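S-adenosylmethionine tRNA ribosyltransferase (Rhodococcus sp., PDB 2NS0) is of unknown function but may be a tRNA-modifying ribosyltransferase, and has a winged-helix-like fold that could bind nucleic acid. Local coordinates at residues A[12-17]-A[78-82]; A[27-31]-A[43-47]; A[47-52]-A[70-76]. The contacts are given in a common frame with arbitrary orientation. Numbering follows the deposited sequence.

Overall arrangement
Three helices and a small antiparallel sheet make up this winged-helix-like domain, and three contacts tie them together. Contact 2, joining helices 27-34 and 43-55, is buried and packs mostly apolar side chains. Contact 1 lays helix 5-18 across strand 78-81; its aliphatic part is buried, while its Trp81 end reaches the surface. Contact 3 reuses helix 43-55, sharing Arg47 with contact 2, but holds a loop and is mainly polar, Arg47 hydrogen-bonding to backbone carbonyls. Ile12 and Ile79 of contact 1 link the set: Ile12 packs on Val30 of contact 2, and Ile12 and Ile79 each meet Ala50 of contact 3. Along the chain, contacts 2 and 3 lie inside the loop closed by contact 1.

Contact 1 (A[12-17]-A[78-82]); sequences IRALLD and RIRWT. With GOL (glycerol), chain C.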
ATOM      1  N   ILE A  12       3.635  -5.029   0.576  1.00 19.10           N
ATOM      2  CA  ILE A  12       3.839  -3.629   0.124  1.00 18.10           C
ATOM      3  C   ILE A  12       5.321  -3.379  -0.160  1.00 19.09           C
ATOM      4  O   ILE A  12       5.687  -2.858  -1.242  1.00 18.73           O
ATOM      5  CB  ILE A  12       3.297  -2.580   1.137  1.00 18.93           C
ATOM      6  CG1 ILE A  12       1.773  -2.612   1.188  1.00 17.69           C
ATOM      7  CG2 ILE A  12       3.723  -1.118   0.737  1.00 19.34           C
ATOM      8  CD1 ILE A  12       1.153  -1.979   2.453  1.00 17.17           C
ATOM      9  N   ARG A  13       6.186  -3.767   0.783  1.00 18.59           N
ATOM     10  CA  ARG A  13       7.653  -3.540   0.622  1.00 19.53           C
ATOM     11  C   ARG A  13       8.190  -4.318  -0.559  1.00 19.27           C
ATOM     12  O   ARG A  13       8.953  -3.801  -1.338  1.00 21.07           O
ATOM     13  CB  ARG A  13       8.454  -3.907   1.872  1.00 18.34           C
ATOM     14  CG  ARG A  13       8.195  -2.961   3.023  1.00 19.83           C
ATOM     15  CD  ARG A  13       9.102  -3.294   4.182  1.00 22.55           C
ATOM     16  NE  ARG A  13       8.776  -2.541   5.381  1.00 20.59           N
ATOM     17  CZ  ARG A  13       8.364  -3.079   6.519  1.00 24.79           C
ATOM     18  NH1 ARG A  13       8.173  -4.380   6.600  1.00 29.39           N
ATOM     19  NH2 ARG A  13       8.129  -2.317   7.585  1.00 23.86           N
ATOM     20  N   ALA A  14       7.768  -5.557  -0.684  1.00 19.63           N
ATOM     21  CA  ALA A  14       8.255  -6.434  -1.728  1.00 20.39           C
ATOM     22  C   ALA A  14       7.850  -5.899  -3.087  1.00 21.06           C
ATOM     23  O   ALA A  14       8.667  -5.921  -4.017  1.00 20.98           O
ATOM     24  CB  ALA A  14       7.700  -7.837  -1.545  1.00 20.66           C
ATOM     25  N   LEU A  15       6.586  -5.470  -3.233  1.00 20.31           N
ATOM     26  CA  LEU A  15       6.137  -4.951  -4.533  1.00 20.47           C
ATOM     27  C   LEU A  15       6.830  -3.624  -4.854  1.00 20.27           C
ATOM     28  O   LEU A  15       7.292  -3.443  -5.956  1.00 21.05           O
ATOM     29  CB  LEU A  15       4.628  -4.787  -4.605  1.00 19.23           C
ATOM     30  CG  LEU A  15       3.793  -6.078  -4.528  1.00 21.33           C
ATOM     31  CD1 LEU A  15       2.323  -5.774  -4.412  1.00 20.08           C
ATOM     32  CD2 LEU A  15       4.060  -6.978  -5.695  1.00 23.11           C
ATOM     33  N   LEU A  16       6.925  -2.714  -3.888  1.00 20.61           N
ATOM     34  CA  LEU A  16       7.590  -1.420  -4.123  1.00 21.09           C
ATOM     35  C   LEU A  16       9.035  -1.640  -4.454  1.00 21.80           C
ATOM     36  O   LEU A  16       9.569  -0.996  -5.388  1.00 23.26           O
ATOM     37  CB  LEU A  16       7.458  -0.472  -2.925  1.00 20.83           C
ATOM     38  CG  LEU A  16       6.087   0.176  -2.769  1.00 19.27           C
ATOM     39  CD1 LEU A  16       6.052   1.061  -1.579  1.00 19.14           C
ATOM     40  CD2 LEU A  16       5.739   1.019  -3.973  1.00 18.65           C
ATOM     41  N   ASP A  17       9.671  -2.521  -3.675  1.00 21.91           N
ATOM     42  CA  ASP A  17      11.089  -2.835  -3.851  1.00 23.31           C
ATOM     43  C   ASP A  17      11.361  -3.305  -5.282  1.00 23.30           C
ATOM     44  O   ASP A  17      12.418  -3.006  -5.809  1.00 23.41           O
ATOM     45  CB  ASP A  17      11.624  -3.858  -2.834  1.00 22.41           C
ATOM     46  CG  ASP A  17      13.118  -3.878  -2.781  1.00 26.73           C
ATOM     47  OD1 ASP A  17      13.708  -3.066  -2.029  1.00 32.24           O
ATOM     48  OD2 ASP A  17      13.748  -4.678  -3.511  1.00 28.09           O
ATOM     49  N   ARG A  78      -2.434   5.813  -4.611  1.00 17.35           N
ATOM     50  CA  ARG A  78      -1.138   5.240  -5.027  1.00 17.42           C
ATOM     51  C   ARG A  78      -0.249   5.061  -3.807  1.00 17.34           C
ATOM     52  O   ARG A  78      -0.361   5.827  -2.859  1.00 16.20           O
ATOM     53  CB  ARG A  78      -0.430   6.182  -6.012  1.00 18.11           C
ATOM     54  CG  ARG A  78      -1.189   6.480  -7.309  1.00 17.26           C
ATOM     55  CD  ARG A  78      -1.607   5.193  -8.039  1.00 17.40           C
ATOM     56  NE  ARG A  78      -0.479   4.339  -8.459  1.00 13.52           N
ATOM     57  CZ  ARG A  78      -0.654   3.199  -9.128  1.00 14.47           C
ATOM     58  NH1 ARG A  78      -1.875   2.797  -9.433  1.00 15.21           N
ATOM     59  NH2 ARG A  78       0.368   2.452  -9.505  1.00 16.52           N
ATOM     60  N   ILE A  79       0.630   4.052  -3.819  1.00 17.81           N
ATOM     61  CA  ILE A  79       1.610   3.863  -2.712  1.00 17.49           C
ATOM     62  C   ILE A  79       3.025   3.900  -3.259  1.00 18.02           C
ATOM     63  O   ILE A  79       3.310   3.197  -4.212  1.00 18.23           O
ATOM     64  CB  ILE A  79       1.389   2.508  -1.948  1.00 17.52           C
ATOM     65  CG1 ILE A  79      -0.085   2.347  -1.531  1.00 18.52           C
ATOM     66  CG2 ILE A  79       2.322   2.378  -0.756  1.00 17.20           C
ATOM     67  CD1 ILE A  79      -0.496   0.840  -1.181  1.00 18.94           C
ATOM     68  N   ARG A  80       3.893   4.725  -2.666  1.00 17.09           N
ATOM     69  CA  ARG A  80       5.273   4.925  -3.131  1.00 17.66           C
ATOM     70  C   ARG A  80       6.229   4.941  -1.931  1.00 17.71           C
ATOM     71  O   ARG A  80       5.836   5.292  -0.797  1.00 18.07           O
ATOM     72  CB  ARG A  80       5.412   6.272  -3.915  1.00 16.55           C
ATOM     73  CG  ARG A  80       5.306   7.526  -3.024  1.00 15.73           C
ATOM     74  CD  ARG A  80       4.947   8.753  -3.833  1.00 19.51           C
ATOM     75  NE  ARG A  80       5.144   9.983  -3.062  1.00 20.27           N
ATOM     76  CZ  ARG A  80       4.914  11.223  -3.498  1.00 21.23           C
ATOM     77  NH1 ARG A  80       4.447  11.488  -4.746  1.00 15.87           N
ATOM     78  NH2 ARG A  80       5.177  12.211  -2.664  1.00 18.25           N
ATOM     79  N   TRP A  81       7.474   4.548  -2.164  1.00 18.88           N
ATOM     80  CA  TRP A  81       8.546   4.804  -1.196  1.00 18.55           C
ATOM     81  C   TRP A  81       8.618   6.308  -0.942  1.00 20.04           C
ATOM     82  O   TRP A  81       8.518   7.122  -1.873  1.00 19.68           O
ATOM     83  CB  TRP A  81       9.875   4.365  -1.794  1.00 19.60           C
ATOM     84  CG  TRP A  81      10.114   2.873  -1.912  1.00 17.44           C
ATOM     85  CD1 TRP A  81      10.573   2.204  -3.018  1.00 18.04           C
ATOM     86  CD2 TRP A  81       9.926   1.879  -0.885  1.00 18.06           C
ATOM     87  NE1 TRP A  81      10.703   0.880  -2.738  1.00 16.88           N
ATOM     88  CE2 TRP A  81      10.304   0.644  -1.439  1.00 17.15           C
ATOM     89  CE3 TRP A  81       9.498   1.928   0.461  1.00 15.66           C
ATOM     90  CZ2 TRP A  81      10.278  -0.570  -0.697  1.00 19.93           C
ATOM     91  CZ3 TRP A  81       9.456   0.745   1.195  1.00 19.68           C
ATOM     92  CH2 TRP A  81       9.843  -0.501   0.610  1.00 18.64           C
ATOM     93  N   THR A  82       8.792   6.698   0.310  1.00 20.22           N
ATOM     94  CA  THR A  82       9.208   8.061   0.621  1.00 21.58           C
ATOM     95  C   THR A  82      10.595   8.312  -0.004  1.00 23.58           C
ATOM     96  O   THR A  82      11.498   7.449   0.058  1.00 23.13           O
ATOM     97  CB  THR A  82       9.284   8.254   2.135  1.00 21.00           C
ATOM     98  OG1 THR A  82       8.020   7.918   2.693  1.00 19.09           O
ATOM     99  CG2 THR A  82       9.589   9.693   2.526  1.00 21.36           C
TER
HETATM  100  C1  GOL C 101      12.930  -0.296  -6.217  1.00 30.59           C
HETATM  101  O1  GOL C 101      12.396   0.373  -5.073  1.00 22.50           O
HETATM  102  C2  GOL C 101      13.899  -1.437  -5.899  1.00 31.80           C
HETATM  103  O2  GOL C 101      14.774  -1.302  -4.772  1.00 33.78           O
HETATM  104  C3  GOL C 101      14.453  -2.263  -7.079  1.00 34.93           C
HETATM  105  O3  GOL C 101      14.019  -1.920  -8.381  1.00 29.06           O
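In this winged-helix-like domain, helix 5-18 covers strand 78-81 of the small antiparallel sheet. The short axes cross at -75° and 8.9 Å, a steep crossing that concentrates the fit on a few bumps. The central one, Leu16, points toward the strand, its CA nearest that of Arg80, and fills the hollow between Ile79 and Trp81: Leu16 CD1 lies 4.0 Å from Ile79 CG2 and Leu16 CD2 3.3 Å from Ile79 O. Ile12, one turn earlier, extends the ridge, Ile12 CG2 lying 4.1 Å from Ile79 CG2. Branched aliphatic chains suit this buried spot, where Val59, Ile25 and helix 43-55 close in around them.

Trp81 forms the other wall. Its broad indole lies along the helix flank, Arg13 CG coming within 3.8 Å of Trp81 CH2, while the guanidinium of Arg13 forms a salt bridge with Glu58. Glycerol, probably from the crystallisation liquor, places O1 at the ring edge, where Trp81 NE1 donates a weak hydrogen bond to it (2.9 Å); glycerol C2 is modelled too close, 2.2 Å from Asp17 O, so caution is due. Over one face of the indole rests Leu16, in a CH-pi contact: Leu16 CB stands 3.7 Å from the centroid of the Trp81 five-membered ring.

Contact 2 (A[27-31]-A[43-47]); sequences PSDVA and MEPVR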
ATOM      1  N   PRO A  27      -3.423  -0.412  -3.931  1.00 15.73           N
ATOM      2  CA  PRO A  27      -3.852  -1.447  -2.972  1.00 15.83           C
ATOM      3  C   PRO A  27      -4.235  -2.792  -3.636  1.00 16.75           C
ATOM      4  O   PRO A  27      -3.909  -3.842  -3.110  1.00 17.23           O
ATOM      5  CB  PRO A  27      -5.093  -0.820  -2.300  1.00 15.72           C
ATOM      6  CG  PRO A  27      -4.893   0.651  -2.431  1.00 15.94           C
ATOM      7  CD  PRO A  27      -4.140   0.864  -3.754  1.00 14.96           C
ATOM      8  N   SER A  28      -4.894  -2.768  -4.788  1.00 17.63           N
ATOM      9  CA  SER A  28      -5.211  -4.029  -5.460  1.00 17.33           C
ATOM     10  C   SER A  28      -3.972  -4.838  -5.876  1.00 17.88           C
ATOM     11  O   SER A  28      -4.055  -6.050  -5.935  1.00 17.09           O
ATOM     12  CB  SER A  28      -6.224  -3.859  -6.619  1.00 18.11           C
ATOM     13  OG  SER A  28      -5.655  -3.310  -7.820  1.00 18.11           O
ATOM     14  N   ASP A  29      -2.841  -4.186  -6.153  1.00 17.59           N
ATOM     15  CA  ASP A  29      -1.597  -4.904  -6.471  1.00 18.82           C
ATOM     16  C   ASP A  29      -1.171  -5.760  -5.259  1.00 19.10           C
ATOM     17  O   ASP A  29      -0.732  -6.899  -5.422  1.00 19.34           O
ATOM     18  CB  ASP A  29      -0.436  -3.931  -6.764  1.00 17.99           C
ATOM     19  CG  ASP A  29      -0.554  -3.208  -8.119  1.00 17.75           C
ATOM     20  OD1 ASP A  29      -1.205  -3.697  -9.076  1.00 15.64           O
ATOM     21  OD2 ASP A  29       0.052  -2.134  -8.230  1.00 17.94           O
ATOM     22  N   VAL A  30      -1.250  -5.185  -4.055  1.00 19.59           N
ATOM     23  CA  VAL A  30      -0.980  -5.901  -2.803  1.00 19.05           C
ATOM     24  C   VAL A  30      -2.016  -7.022  -2.576  1.00 18.89           C
ATOM     25  O   VAL A  30      -1.656  -8.164  -2.353  1.00 19.21           O
ATOM     26  CB  VAL A  30      -0.976  -4.909  -1.575  1.00 19.29           C
ATOM     27  CG1 VAL A  30      -0.406  -5.591  -0.288  1.00 21.79           C
ATOM     28  CG2 VAL A  30      -0.212  -3.656  -1.887  1.00 18.65           C
ATOM     29  N   ALA A  31      -3.310  -6.695  -2.591  1.00 18.68           N
ATOM     30  CA  ALA A  31      -4.356  -7.687  -2.338  1.00 18.27           C
ATOM     31  C   ALA A  31      -4.238  -8.881  -3.299  1.00 18.54           C
ATOM     32  O   ALA A  31      -4.388 -10.008  -2.857  1.00 18.46           O
ATOM     33  CB  ALA A  31      -5.720  -7.071  -2.413  1.00 17.48           C
HETATM   34  N   MSE A  43      -8.927  -5.213   0.688  1.00 19.52           N
HETATM   35  CA  MSE A  43      -8.784  -3.797   0.364  1.00 20.82           C
HETATM   36  C   MSE A  43      -8.628  -2.891   1.593  1.00 20.45           C
HETATM   37  O   MSE A  43      -7.672  -2.119   1.667  1.00 19.70           O
HETATM   38  CB  MSE A  43      -9.914  -3.305  -0.551  1.00 21.15           C
HETATM   39  CG  MSE A  43      -9.868  -3.831  -1.979  1.00 26.69           C
HETATM   40 SE   MSE A  43      -8.252  -3.246  -2.984  1.00 40.33          SE
HETATM   41  CE  MSE A  43      -6.973  -4.417  -2.208  1.00 36.89           C
ATOM     42  N   GLU A  44      -9.531  -2.984   2.567  1.00 20.42           N
ATOM     43  CA  GLU A  44      -9.352  -2.179   3.795  1.00 20.55           C
ATOM     44  C   GLU A  44      -8.129  -2.612   4.645  1.00 19.44           C
ATOM     45  O   GLU A  44      -7.401  -1.760   5.101  1.00 19.82           O
ATOM     46  CB  GLU A  44     -10.645  -2.085   4.625  1.00 21.83           C
ATOM     47  CG  GLU A  44     -11.787  -1.408   3.848  1.00 26.65           C
ATOM     48  CD  GLU A  44     -11.415   0.001   3.362  1.00 33.68           C
ATOM     49  OE1 GLU A  44     -11.180   0.868   4.236  1.00 36.06           O
ATOM     50  OE2 GLU A  44     -11.336   0.238   2.124  1.00 33.42           O
ATOM     51  N   PRO A  45      -7.914  -3.924   4.872  1.00 18.74           N
ATOM     52  CA  PRO A  45      -6.631  -4.317   5.481  1.00 18.60           C
ATOM     53  C   PRO A  45      -5.356  -3.748   4.801  1.00 18.06           C
ATOM     54  O   PRO A  45      -4.408  -3.353   5.502  1.00 18.30           O
ATOM     55  CB  PRO A  45      -6.676  -5.858   5.409  1.00 17.75           C
ATOM     56  CG  PRO A  45      -8.118  -6.173   5.508  1.00 17.82           C
ATOM     57  CD  PRO A  45      -8.806  -5.098   4.704  1.00 19.01           C
ATOM     58  N   VAL A  46      -5.337  -3.687   3.463  1.00 18.79           N
ATOM     59  CA  VAL A  46      -4.182  -3.157   2.732  1.00 17.15           C
ATOM     60  C   VAL A  46      -4.030  -1.665   2.982  1.00 17.36           C
ATOM     61  O   VAL A  46      -2.921  -1.184   3.158  1.00 17.16           O
ATOM     62  CB  VAL A  46      -4.251  -3.431   1.196  1.00 17.52           C
ATOM     63  CG1 VAL A  46      -3.273  -2.556   0.494  1.00 19.16           C
ATOM     64  CG2 VAL A  46      -3.912  -4.898   0.850  1.00 13.86           C
ATOM     65  N   ARG A  47      -5.134  -0.915   2.993  1.00 17.62           N
ATOM     66  CA  ARG A  47      -5.106   0.514   3.397  1.00 16.70           C
ATOM     67  C   ARG A  47      -4.577   0.741   4.799  1.00 16.91           C
ATOM     68  O   ARG A  47      -3.824   1.699   5.029  1.00 17.71           O
ATOM     69  CB  ARG A  47      -6.478   1.169   3.255  1.00 17.25           C
ATOM     70  CG  ARG A  47      -6.924   1.248   1.807  1.00 19.38           C
ATOM     71  CD  ARG A  47      -8.237   2.036   1.661  1.00 24.36           C
ATOM     72  NE  ARG A  47      -8.453   2.510   0.291  1.00 28.81           N
ATOM     73  CZ  ARG A  47      -8.577   3.796  -0.079  1.00 31.33           C
ATOM     74  NH1 ARG A  47      -8.508   4.806   0.796  1.00 33.80           N
ATOM     75  NH2 ARG A  47      -8.775   4.094  -1.346  1.00 29.96           N
TER
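Met43 (selenomethionine), Val46 and Pro27 bury the most surface here, and they explain how helices 27-34 and 43-55 fit together. Over these short segments the axes cross at 110° and approach to 9.1 Å. The nearest backbones are those of Pro27 and Val46, with CA atoms 6.0 Å apart.

Val46 points straight at the other helix and sits in the notch made by Pro27, Val30 and Ala31. Val46 CG1 lies 3.8 Å from Pro27 CB, and Val46 CG2 reaches Val30 CG1 at 3.8 Å and Ala31 CB at 4.3 Å. A compact beta-branched residue suits such a narrow space, since it fills the notch without a long flexible chain to be ordered. Pro27 fits its place twice over. It opens the helix, in the first turn, where a missing amide hydrogen costs no helical bond, and its compact, rigid ring offers an apolar surface that also packs on Ile77.

Met43 leaves its helix sideways and bends back through m chi1 and m chi2, bringing Met43 SE to 4.0 Å from Pro27 CB and 4.2 Å from Ser28 CB. The long, flexible chain thereby reaches across to the first turn of helix 27-34. Trp39, in the linking segment, touches Ser28 and Ala31, while Val30 also packs on Cys11 and Ile12 of helix 5-18. Two consecutive helices crossing steeply over an apolar interface, within a three-helix bundle, are characteristic of the helix-turn-helix unit of winged-helix domains.

Contact 3 (A[47-52]-A[70-76]); sequences REAAGR and PRSARGP
Residues 47-52 are regular alpha helix, with Gly51 N hydrogen-bonded to Arg47 O and Arg52 N to Glu48 O (both 2.9 Å). Residues 70-76 form an irregular loop: Pro70, Arg71 and Ser72 have helix-like torsions (phi/psi -64/-22, -75/-23, -104/-31), Ala73 and Arg74 are extended, Gly75 takes 79/-172, a positive phi that favours glycine, and Pro76 is extended again. The closest CA atoms, of Arg47 and Pro70, are 5.4 Å apart.

Hydrogen bonds come from Arg47, whose side chain (m, t, t, chi4 -120°) stretches into the loop. Arg47 NH1 donates to Pro70 O (2.8 Å) and weakly to Ala73 O (2.6 Å); Arg47 NH2 lies only 2.4 Å from Gly75 O, a very short, poorly angled hydrogen bond that suggests imprecise modelling. Arginine is well suited to this task, because one planar group can serve several backbone carbonyls.

Apolar contact rests on Pro70, with an endo ring; Pro70 CG lies 3.5 Å from Gly51 N and 4.2 Å from Ala50 CB.

Arg71 (m, t, m, chi4 -163°) lays a guanidinium face over Gly51, Arg71 NH1 3.4 Å from Gly51 C; a CB there would clash with Arg71 NE. Its charge is met by Asp69 and Asp55, and Arg71 CD lies 3.5 Å from Glu48 OE1.

The loop, connecting strand 66-67 to strand 78-81 in the chain, is consistent with part of the wing of a winged-helix fold. It packs against helix 43-55, with Pro70 and Ala50 both touching Val61 of strand 59-63, while Ala49 faces helix 5-18.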
ATOM      1  N   ARG A  47      -5.134  -0.915   2.993  1.00 17.62           N
ATOM      2  CA  ARG A  47      -5.106   0.514   3.397  1.00 16.70           C
ATOM      3  C   ARG A  47      -4.577   0.741   4.799  1.00 16.91           C
ATOM      4  O   ARG A  47      -3.824   1.699   5.029  1.00 17.71           O
ATOM      5  CB  ARG A  47      -6.478   1.169   3.255  1.00 17.25           C
ATOM      6  CG  ARG A  47      -6.924   1.248   1.807  1.00 19.38           C
ATOM      7  CD  ARG A  47      -8.237   2.036   1.661  1.00 24.36           C
ATOM      8  NE  ARG A  47      -8.453   2.510   0.291  1.00 28.81           N
ATOM      9  CZ  ARG A  47      -8.577   3.796  -0.079  1.00 31.33           C
ATOM     10  NH1 ARG A  47      -8.508   4.806   0.796  1.00 33.80           N
ATOM     11  NH2 ARG A  47      -8.775   4.094  -1.346  1.00 29.96           N
ATOM     12  N   GLU A  48      -4.942  -0.126   5.739  1.00 16.59           N
ATOM     13  CA  GLU A  48      -4.447  -0.006   7.112  1.00 16.76           C
ATOM     14  C   GLU A  48      -2.949  -0.225   7.153  1.00 15.90           C
ATOM     15  O   GLU A  48      -2.230   0.532   7.794  1.00 16.33           O
ATOM     16  CB  GLU A  48      -5.160  -0.959   8.083  1.00 15.49           C
ATOM     17  CG  GLU A  48      -6.616  -0.639   8.305  1.00 19.46           C
ATOM     18  CD  GLU A  48      -6.816   0.628   9.100  1.00 23.49           C
ATOM     19  OE1 GLU A  48      -5.938   0.991   9.929  1.00 25.52           O
ATOM     20  OE2 GLU A  48      -7.868   1.270   8.908  1.00 29.36           O
ATOM     21  N   ALA A  49      -2.485  -1.250   6.441  1.00 15.92           N
ATOM     22  CA  ALA A  49      -1.049  -1.530   6.326  1.00 16.21           C
ATOM     23  C   ALA A  49      -0.250  -0.371   5.736  1.00 17.06           C
ATOM     24  O   ALA A  49       0.783   0.042   6.318  1.00 19.14           O
ATOM     25  CB  ALA A  49      -0.810  -2.832   5.535  1.00 14.62           C
ATOM     26  N   ALA A  50      -0.689   0.134   4.581  1.00 17.39           N
ATOM     27  CA  ALA A  50      -0.113   1.341   3.982  1.00 17.94           C
ATOM     28  C   ALA A  50      -0.103   2.507   5.009  1.00 18.36           C
ATOM     29  O   ALA A  50       0.850   3.264   5.089  1.00 18.01           O
ATOM     30  CB  ALA A  50      -0.899   1.706   2.698  1.00 18.04           C
ATOM     31  N   GLY A  51      -1.165   2.630   5.809  1.00 18.39           N
ATOM     32  CA  GLY A  51      -1.256   3.721   6.829  1.00 17.64           C
ATOM     33  C   GLY A  51      -0.171   3.571   7.896  1.00 17.65           C
ATOM     34  O   GLY A  51       0.497   4.540   8.277  1.00 17.84           O
ATOM     35  N   ARG A  52       0.018   2.347   8.369  1.00 17.68           N
ATOM     36  CA  ARG A  52       1.106   2.072   9.294  1.00 18.67           C
ATOM     37  C   ARG A  52       2.505   2.365   8.714  1.00 18.16           C
ATOM     38  O   ARG A  52       3.342   2.953   9.392  1.00 17.85           O
ATOM     39  CB  ARG A  52       1.009   0.634   9.845  1.00 19.00           C
ATOM     40  CG  ARG A  52      -0.172   0.439  10.806  1.00 19.47           C
ATOM     41  CD  ARG A  52      -0.171  -0.971  11.474  1.00 20.15           C
ATOM     42  NE  ARG A  52      -0.108  -2.040  10.480  1.00 20.71           N
ATOM     43  CZ  ARG A  52      -1.166  -2.624   9.911  1.00 21.55           C
ATOM     44  NH1 ARG A  52      -2.411  -2.284  10.247  1.00 17.95           N
ATOM     45  NH2 ARG A  52      -0.972  -3.576   9.008  1.00 18.92           N
ATOM     46  N   PRO A  70      -4.301   6.970   3.718  1.00 16.06           N
ATOM     47  CA  PRO A  70      -5.080   5.909   3.041  1.00 16.95           C
ATOM     48  C   PRO A  70      -6.280   5.447   3.861  1.00 18.07           C
ATOM     49  O   PRO A  70      -7.227   4.876   3.313  1.00 18.36           O
ATOM     50  CB  PRO A  70      -4.086   4.737   2.979  1.00 15.72           C
ATOM     51  CG  PRO A  70      -3.194   4.961   4.112  1.00 15.69           C
ATOM     52  CD  PRO A  70      -2.960   6.460   4.067  1.00 15.35           C
ATOM     53  N   ARG A  71      -6.222   5.683   5.168  1.00 19.62           N
ATOM     54  CA  ARG A  71      -7.313   5.283   6.065  1.00 20.99           C
ATOM     55  C   ARG A  71      -8.515   6.208   5.928  1.00 21.23           C
ATOM     56  O   ARG A  71      -9.636   5.800   6.233  1.00 22.33           O
ATOM     57  CB  ARG A  71      -6.817   5.161   7.526  1.00 20.17           C
ATOM     58  CG  ARG A  71      -5.908   3.938   7.742  1.00 23.21           C
ATOM     59  CD  ARG A  71      -4.915   4.158   8.872  1.00 23.27           C
ATOM     60  NE  ARG A  71      -4.047   5.315   8.598  1.00 26.31           N
ATOM     61  CZ  ARG A  71      -2.901   5.547   9.228  1.00 27.57           C
ATOM     62  NH1 ARG A  71      -2.464   4.718  10.172  1.00 26.83           N
ATOM     63  NH2 ARG A  71      -2.192   6.611   8.915  1.00 27.24           N
ATOM     64  N   SER A  72      -8.277   7.430   5.444  1.00 22.03           N
ATOM     65  CA  SER A  72      -9.315   8.493   5.274  1.00 21.72           C
ATOM     66  C   SER A  72      -9.793   8.730   3.848  1.00 20.92           C
ATOM     67  O   SER A  72     -10.925   9.149   3.639  1.00 20.65           O
ATOM     68  CB  SER A  72      -8.774   9.826   5.748  1.00 21.06           C
ATOM     69  OG  SER A  72      -8.573   9.759   7.131  1.00 27.61           O
ATOM     70  N   ALA A  73      -8.897   8.501   2.893  1.00 20.03           N
ATOM     71  CA  ALA A  73      -9.073   8.829   1.463  1.00 20.56           C
ATOM     72  C   ALA A  73     -10.129   7.947   0.812  1.00 20.91           C
ATOM     73  O   ALA A  73     -10.174   6.756   1.038  1.00 20.35           O
ATOM     74  CB  ALA A  73      -7.719   8.697   0.680  1.00 20.58           C
ATOM     75  N   ARG A  74     -10.964   8.572  -0.013  1.00 21.97           N
ATOM     76  CA  ARG A  74     -12.033   7.904  -0.748  1.00 22.44           C
ATOM     77  C   ARG A  74     -11.540   7.568  -2.152  1.00 22.45           C
ATOM     78  O   ARG A  74     -11.030   8.415  -2.883  1.00 22.11           O
ATOM     79  CB  ARG A  74     -13.287   8.804  -0.807  1.00 22.63           C
ATOM     80  CG  ARG A  74     -14.355   8.327  -1.799  1.00 22.73           C
ATOM     81  CD  ARG A  74     -15.465   9.381  -2.024  1.00 23.41           C
ATOM     82  NE  ARG A  74     -16.107   9.774  -0.764  1.00 26.00           N
ATOM     83  CZ  ARG A  74     -17.113   9.101  -0.197  1.00 27.76           C
ATOM     84  NH1 ARG A  74     -17.603   8.007  -0.795  1.00 26.05           N
ATOM     85  NH2 ARG A  74     -17.640   9.521   0.964  1.00 22.11           N
ATOM     86  N   GLY A  75     -11.683   6.304  -2.518  1.00 22.72           N
ATOM     87  CA  GLY A  75     -11.339   5.870  -3.848  1.00 22.58           C
ATOM     88  C   GLY A  75      -9.861   5.659  -4.084  1.00 22.68           C
ATOM     89  O   GLY A  75      -9.082   5.652  -3.137  1.00 24.02           O
ATOM     90  N   PRO A  76      -9.482   5.422  -5.358  1.00 22.15           N
ATOM     91  CA  PRO A  76      -8.153   4.987  -5.763  1.00 21.14           C
ATOM     92  C   PRO A  76      -7.004   5.860  -5.261  1.00 19.85           C
ATOM     93  O   PRO A  76      -7.053   7.091  -5.339  1.00 20.18           O
ATOM     94  CB  PRO A  76      -8.226   4.987  -7.303  1.00 21.61           C
ATOM     95  CG  PRO A  76      -9.658   4.743  -7.614  1.00 22.86           C
ATOM     96  CD  PRO A  76     -10.400   5.492  -6.521  1.00 22.07           C
TER